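Local coordinates for putative lipoprotein (Bacteroides fragilis, PDB 3QNK) that is a putative outer-membrane lipoprotein of the SusD family that probably helps capture glycans at the cell surface for import, at the interface of chains A and B. Coordinates in Å, arbitrary orientation; residue numbers count along the deposited sequence, not the author numbering. Chains: chain A/B, Putative lipoprotein.

Contact 1: the interface of chains A and B. Residues chain A 142-143, 507-508; chain B 249-250, 271.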
ATOM      1  N   TRP A 142      10.439  12.865 -15.450  1.00 87.08           N
ATOM      2  CA  TRP A 142      10.294  12.293 -14.128  1.00 85.73           C
ATOM      3  C   TRP A 142      11.620  11.947 -13.473  1.00 85.82           C
ATOM      4  O   TRP A 142      11.625  11.534 -12.311  1.00 82.47           O
ATOM      5  CB  TRP A 142       9.398  11.085 -14.197  1.00 84.91           C
ATOM      6  CG  TRP A 142       7.967  11.429 -14.478  1.00 87.58           C
ATOM      7  CD1 TRP A 142       7.444  11.897 -15.654  1.00 92.41           C
ATOM      8  CD2 TRP A 142       6.855  11.238 -13.589  1.00 86.34           C
ATOM      9  NE1 TRP A 142       6.082  12.068 -15.530  1.00 91.92           N
ATOM     10  CE2 TRP A 142       5.688  11.638 -14.285  1.00 91.51           C
ATOM     11  CE3 TRP A 142       6.727  10.739 -12.277  1.00 85.63           C
ATOM     12  CZ2 TRP A 142       4.412  11.564 -13.708  1.00 90.07           C
ATOM     13  CZ3 TRP A 142       5.470  10.728 -11.685  1.00 86.11           C
ATOM     14  CH2 TRP A 142       4.330  11.136 -12.397  1.00 87.74           C
ATOM     15  N   GLU A 143      12.743  12.151 -14.185  1.00 83.21           N
ATOM     16  CA  GLU A 143      14.063  11.920 -13.606  1.00 82.36           C
ATOM     17  C   GLU A 143      14.444  13.183 -12.860  1.00 85.00           C
ATOM     18  O   GLU A 143      15.112  14.078 -13.389  1.00 85.97           O
ATOM     19  CB  GLU A 143      15.106  11.509 -14.657  1.00 85.43           C
ATOM     20  CG  GLU A 143      14.945  10.074 -15.118  1.00 97.72           C
ATOM     21  CD  GLU A 143      16.144   9.156 -14.967  1.00124.18           C
ATOM     22  OE1 GLU A 143      17.289   9.655 -14.864  1.00112.34           O
ATOM     23  OE2 GLU A 143      15.932   7.920 -14.991  1.00122.50           O
ATOM     24  N   ARG A 507      15.005   2.822 -10.603  1.00 66.46           N
ATOM     25  CA  ARG A 507      14.034   3.469 -11.487  1.00 66.23           C
ATOM     26  C   ARG A 507      14.600   4.744 -12.121  1.00 74.08           C
ATOM     27  O   ARG A 507      14.225   5.085 -13.250  1.00 74.90           O
ATOM     28  CB  ARG A 507      12.809   3.839 -10.637  1.00 61.61           C
ATOM     29  CG  ARG A 507      11.509   3.970 -11.353  1.00 66.06           C
ATOM     30  CD  ARG A 507      10.342   3.546 -10.475  1.00 80.40           C
ATOM     31  NE  ARG A 507       9.801   4.632  -9.651  1.00 99.45           N
ATOM     32  CZ  ARG A 507       8.551   4.669  -9.185  1.00117.06           C
ATOM     33  NH1 ARG A 507       7.703   3.677  -9.451  1.00 93.14           N
ATOM     34  NH2 ARG A 507       8.138   5.701  -8.456  1.00109.67           N
ATOM     35  N   SER A 508      15.484   5.456 -11.381  1.00 72.54           N
ATOM     36  CA  SER A 508      16.032   6.755 -11.755  1.00 75.69           C
ATOM     37  C   SER A 508      17.555   6.816 -11.670  1.00 83.16           C
ATOM     38  O   SER A 508      18.141   6.428 -10.654  1.00 81.97           O
ATOM     39  CB  SER A 508      15.434   7.827 -10.842  1.00 79.58           C
ATOM     40  OG  SER A 508      15.546   9.144 -11.352  1.00 85.97           O
TER
ATOM     41  N   VAL B 249       4.908   7.886 -15.161  1.00 93.95           N
ATOM     42  CA  VAL B 249       5.625   7.329 -16.321  1.00 91.46           C
ATOM     43  C   VAL B 249       6.217   5.933 -15.988  1.00 91.07           C
ATOM     44  O   VAL B 249       6.410   5.092 -16.877  1.00 90.00           O
ATOM     45  CB  VAL B 249       6.737   8.327 -16.802  1.00 95.53           C
ATOM     46  CG1 VAL B 249       8.002   8.267 -15.945  1.00 94.93           C
ATOM     47  CG2 VAL B 249       7.101   8.115 -18.264  1.00 94.91           C
ATOM     48  N   TYR B 250       6.506   5.715 -14.698  1.00 83.82           N
ATOM     49  CA  TYR B 250       7.120   4.505 -14.184  1.00 79.86           C
ATOM     50  C   TYR B 250       6.099   3.383 -14.036  1.00 78.77           C
ATOM     51  O   TYR B 250       6.498   2.223 -13.923  1.00 77.34           O
ATOM     52  CB  TYR B 250       7.826   4.823 -12.851  1.00 80.12           C
ATOM     53  CG  TYR B 250       9.017   5.752 -13.014  1.00 81.02           C
ATOM     54  CD1 TYR B 250      10.054   5.442 -13.895  1.00 82.55           C
ATOM     55  CD2 TYR B 250       9.115   6.934 -12.282  1.00 82.26           C
ATOM     56  CE1 TYR B 250      11.169   6.270 -14.027  1.00 83.97           C
ATOM     57  CE2 TYR B 250      10.228   7.773 -12.409  1.00 83.88           C
ATOM     58  CZ  TYR B 250      11.253   7.436 -13.284  1.00 87.32           C
ATOM     59  OH  TYR B 250      12.359   8.238 -13.450  1.00 84.44           O
ATOM     60  N   TRP B 271      10.289   1.351 -21.600  1.00 62.50           N
ATOM     61  CA  TRP B 271      11.007   0.457 -20.688  1.00 62.57           C
ATOM     62  C   TRP B 271      11.053  -0.989 -21.210  1.00 61.89           C
ATOM     63  O   TRP B 271      11.582  -1.869 -20.540  1.00 62.31           O
ATOM     64  CB  TRP B 271      10.417   0.483 -19.252  1.00 62.98           C
ATOM     65  CG  TRP B 271      10.245   1.850 -18.649  1.00 66.98           C
ATOM     66  CD1 TRP B 271       9.066   2.494 -18.408  1.00 70.67           C
ATOM     67  CD2 TRP B 271      11.282   2.751 -18.253  1.00 69.22           C
ATOM     68  NE1 TRP B 271       9.303   3.752 -17.896  1.00 72.21           N
ATOM     69  CE2 TRP B 271      10.657   3.938 -17.789  1.00 75.01           C
ATOM     70  CE3 TRP B 271      12.689   2.692 -18.276  1.00 72.05           C
ATOM     71  CZ2 TRP B 271      11.389   5.045 -17.328  1.00 76.43           C
ATOM     72  CZ3 TRP B 271      13.414   3.786 -17.811  1.00 75.89           C
ATOM     73  CH2 TRP B 271      12.766   4.939 -17.331  1.00 77.65           C
TER
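The phenol oxygen OH of B:Tyr250 reaches into chain A among A:Trp142, A:Glu143 and A:Ser508. It lies 3.6 Å from the backbone O of A:Trp142 and 3.9 Å from the hydroxyl OG of A:Ser508. Both are too long to count as hydrogen bonds. The carbon CG of A:Glu143 also touches this oxygen, and its side chain runs across the tyrosine at about a right angle.

Among the residues here the contact is mainly packing of side chains, in one part of the two-fold interface between two SusD-family copies. A:Arg507, the last residue of helix 502-507, lies along one face of the B:Tyr250 ring. Its CG stands over that face, 3.5 Å from the ring centre. The arginine chain bends at chi2 and chi3. This turns the guanidinium to within 11° of the ring plane and places it over CB of B:Tyr250 rather than over the ring centre.

B:Val249 covers the opposite face of the same ring with its own CG1. That methyl also meets A:Trp142, over the face of the five-membered ring, 3.8 Å from its centre. With chi1 at 79°, CG1 points between the backbone N and the carbonyl carbon, and the two aromatic rings share one methyl. Within chain B, the indole NE1 of B:Trp271 makes a weak hydrogen bond of 3.3 Å to the backbone O of B:Val249, which lies in the indole plane at its edge.

Contact 2: the interface of chains A and B. Residues chain A 249, 269, 374-375; chain B 138, 140, 142.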
ATOM      1  N   VAL A 249      -8.807  -4.917  14.597  1.00100.72           N
ATOM      2  CA  VAL A 249      -8.307  -5.274  15.930  1.00 99.16           C
ATOM      3  C   VAL A 249      -6.777  -5.446  15.895  1.00100.03           C
ATOM      4  O   VAL A 249      -6.102  -5.259  16.914  1.00 99.44           O
ATOM      5  CB  VAL A 249      -9.034  -6.566  16.451  1.00102.55           C
ATOM      6  CG1 VAL A 249      -8.431  -7.856  15.891  1.00101.19           C
ATOM      7  CG2 VAL A 249      -9.070  -6.620  17.972  1.00102.29           C
ATOM      8  N   ARG A 269      -7.657 -10.172  24.827  1.00 56.36           N
ATOM      9  CA  ARG A 269      -7.851  -9.458  23.570  1.00 55.80           C
ATOM     10  C   ARG A 269      -6.603  -8.605  23.187  1.00 59.48           C
ATOM     11  O   ARG A 269      -6.325  -8.482  21.995  1.00 60.67           O
ATOM     12  CB  ARG A 269      -9.125  -8.600  23.634  1.00 53.25           C
ATOM     13  CG  ARG A 269      -9.654  -8.177  22.292  1.00 62.70           C
ATOM     14  CD  ARG A 269     -11.039  -8.685  22.094  1.00 84.55           C
ATOM     15  NE  ARG A 269     -11.403  -8.703  20.676  1.00 90.79           N
ATOM     16  CZ  ARG A 269     -12.196  -7.815  20.100  1.00 95.86           C
ATOM     17  NH1 ARG A 269     -12.732  -6.835  20.811  1.00 79.23           N
ATOM     18  NH2 ARG A 269     -12.489  -7.920  18.813  1.00 82.29           N
ATOM     19  N   TYR A 374     -14.559  -5.912  24.950  1.00 74.83           N
ATOM     20  CA  TYR A 374     -15.039  -7.280  24.713  1.00 76.42           C
ATOM     21  C   TYR A 374     -15.530  -7.440  23.292  1.00 84.20           C
ATOM     22  O   TYR A 374     -16.162  -6.525  22.757  1.00 82.49           O
ATOM     23  CB  TYR A 374     -16.203  -7.692  25.638  1.00 78.43           C
ATOM     24  CG  TYR A 374     -16.062  -7.506  27.134  1.00 79.91           C
ATOM     25  CD1 TYR A 374     -15.547  -8.522  27.937  1.00 81.28           C
ATOM     26  CD2 TYR A 374     -16.620  -6.397  27.771  1.00 81.60           C
ATOM     27  CE1 TYR A 374     -15.522  -8.406  29.327  1.00 82.67           C
ATOM     28  CE2 TYR A 374     -16.590  -6.263  29.158  1.00 83.02           C
ATOM     29  CZ  TYR A 374     -16.053  -7.278  29.936  1.00 91.78           C
ATOM     30  OH  TYR A 374     -16.033  -7.148  31.307  1.00 96.52           O
ATOM     31  N   ALA A 375     -15.318  -8.629  22.707  1.00 85.26           N
ATOM     32  CA  ALA A 375     -15.849  -8.929  21.381  1.00 86.58           C
ATOM     33  C   ALA A 375     -17.293  -9.357  21.554  1.00 95.06           C
ATOM     34  O   ALA A 375     -17.595 -10.539  21.474  1.00 96.70           O
ATOM     35  CB  ALA A 375     -15.024 -10.021  20.707  1.00 86.44           C
TER
HETATM   36  N   MSE B 138     -15.115  -3.882  16.305  1.00 68.23           N
HETATM   37  CA  MSE B 138     -14.600  -4.383  17.576  1.00 70.26           C
HETATM   38  C   MSE B 138     -15.497  -5.472  18.123  1.00 72.42           C
HETATM   39  O   MSE B 138     -15.005  -6.366  18.791  1.00 71.54           O
HETATM   40  CB  MSE B 138     -14.516  -3.265  18.618  1.00 76.05           C
HETATM   41  CG  MSE B 138     -13.217  -2.512  18.604  1.00 86.27           C
HETATM   42 SE   MSE B 138     -11.641  -3.629  18.980  0.75 96.48          SE
HETATM   43  CE  MSE B 138     -10.629  -3.125  17.339  1.00 91.21           C
ATOM     44  N   ASP B 140     -16.844  -7.822  16.599  1.00 65.74           N
ATOM     45  CA  ASP B 140     -16.560  -9.066  15.891  1.00 63.97           C
ATOM     46  C   ASP B 140     -15.281  -9.768  16.364  1.00 68.46           C
ATOM     47  O   ASP B 140     -14.370  -9.150  16.924  1.00 68.36           O
ATOM     48  CB  ASP B 140     -16.448  -8.783  14.376  1.00 63.54           C
ATOM     49  CG  ASP B 140     -17.691  -8.175  13.763  1.00 70.70           C
ATOM     50  OD1 ASP B 140     -18.789  -8.697  14.013  1.00 73.76           O
ATOM     51  OD2 ASP B 140     -17.559  -7.224  12.980  1.00 73.77           O
ATOM     52  N   TRP B 142     -11.993 -11.431  15.183  1.00 63.61           N
ATOM     53  CA  TRP B 142     -11.199 -11.287  13.974  1.00 63.28           C
ATOM     54  C   TRP B 142     -10.378 -12.512  13.634  1.00 62.68           C
ATOM     55  O   TRP B 142      -9.812 -12.556  12.542  1.00 60.59           O
ATOM     56  CB  TRP B 142     -10.315 -10.065  14.085  1.00 64.33           C
ATOM     57  CG  TRP B 142     -11.099  -8.783  14.037  1.00 68.10           C
ATOM     58  CD1 TRP B 142     -11.927  -8.284  15.007  1.00 72.64           C
ATOM     59  CD2 TRP B 142     -11.089  -7.816  12.975  1.00 68.23           C
ATOM     60  NE1 TRP B 142     -12.458  -7.081  14.601  1.00 73.27           N
ATOM     61  CE2 TRP B 142     -11.939  -6.756  13.370  1.00 74.06           C
ATOM     62  CE3 TRP B 142     -10.404  -7.725  11.743  1.00 68.56           C
ATOM     63  CZ2 TRP B 142     -12.118  -5.614  12.580  1.00 73.99           C
ATOM     64  CZ3 TRP B 142     -10.660  -6.645  10.911  1.00 70.29           C
ATOM     65  CH2 TRP B 142     -11.504  -5.603  11.326  1.00 72.64           C
TER
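Loops of both chains meet: the segments around A:Val249, A:Arg269 and A:Ala375 of one SusD-family subunit face the B:Met138 to B:Trp142 stretch of the other. None of the residues involved sits in a helix or strand. A polar link comes from the guanidinium of A:Arg269. Its NH2 donates to the backbone O of B:Met138 at 3.0 Å. The bond is bent, with 137° at the hydrogen. The donor is tilted from the carbonyl plane, and the acceptor lies out of the guanidinium plane. NH1 of A:Arg269 adds a weak bond to the same oxygen at 3.1 Å, making a fork on one carbonyl. The backbone O of B:Asp140 is also near NH2, but the N-H points away from it.

The guanidinium is held between two groups of its own chain. The methyl CB of A:Ala375 lies over the centre of one face, 3.6 Å above the plane. CG2 of A:Val249 lies over the rim of the other. This sandwich should limit rotation of the group.

B:Met138 was modelled as selenomethionine. Its chain bends at chi2 and chi3 (-61° and 126°), which brings the terminal CE to 3.5 Å from CA of A:Val249. CG2 of the valine also meets this methyl, at 3.9 Å. The backbone N of A:Val249 sits over the centre of the B:Trp142 indole, 3.8 Å above its plane.

The centres of the C-alpha atoms of contact 1 and contact 2 lie about 44 Å apart on the two-fold symmetric interface. The same pair appears in both with the chains exchanged: A:Trp142 with B:Val249 in contact 1, and A:Val249 with B:Trp142 in contact 2. Contact 1 shows how B:Tyr250 and helix 502-507 extend that pair. Contact 2 shows the backbone-directed bonds of A:Arg269 beside it. By symmetry each flank should recur at the other site, so both loops would be used twice in the dimer. The structure alone does not show that this pairing forms on the outer membrane.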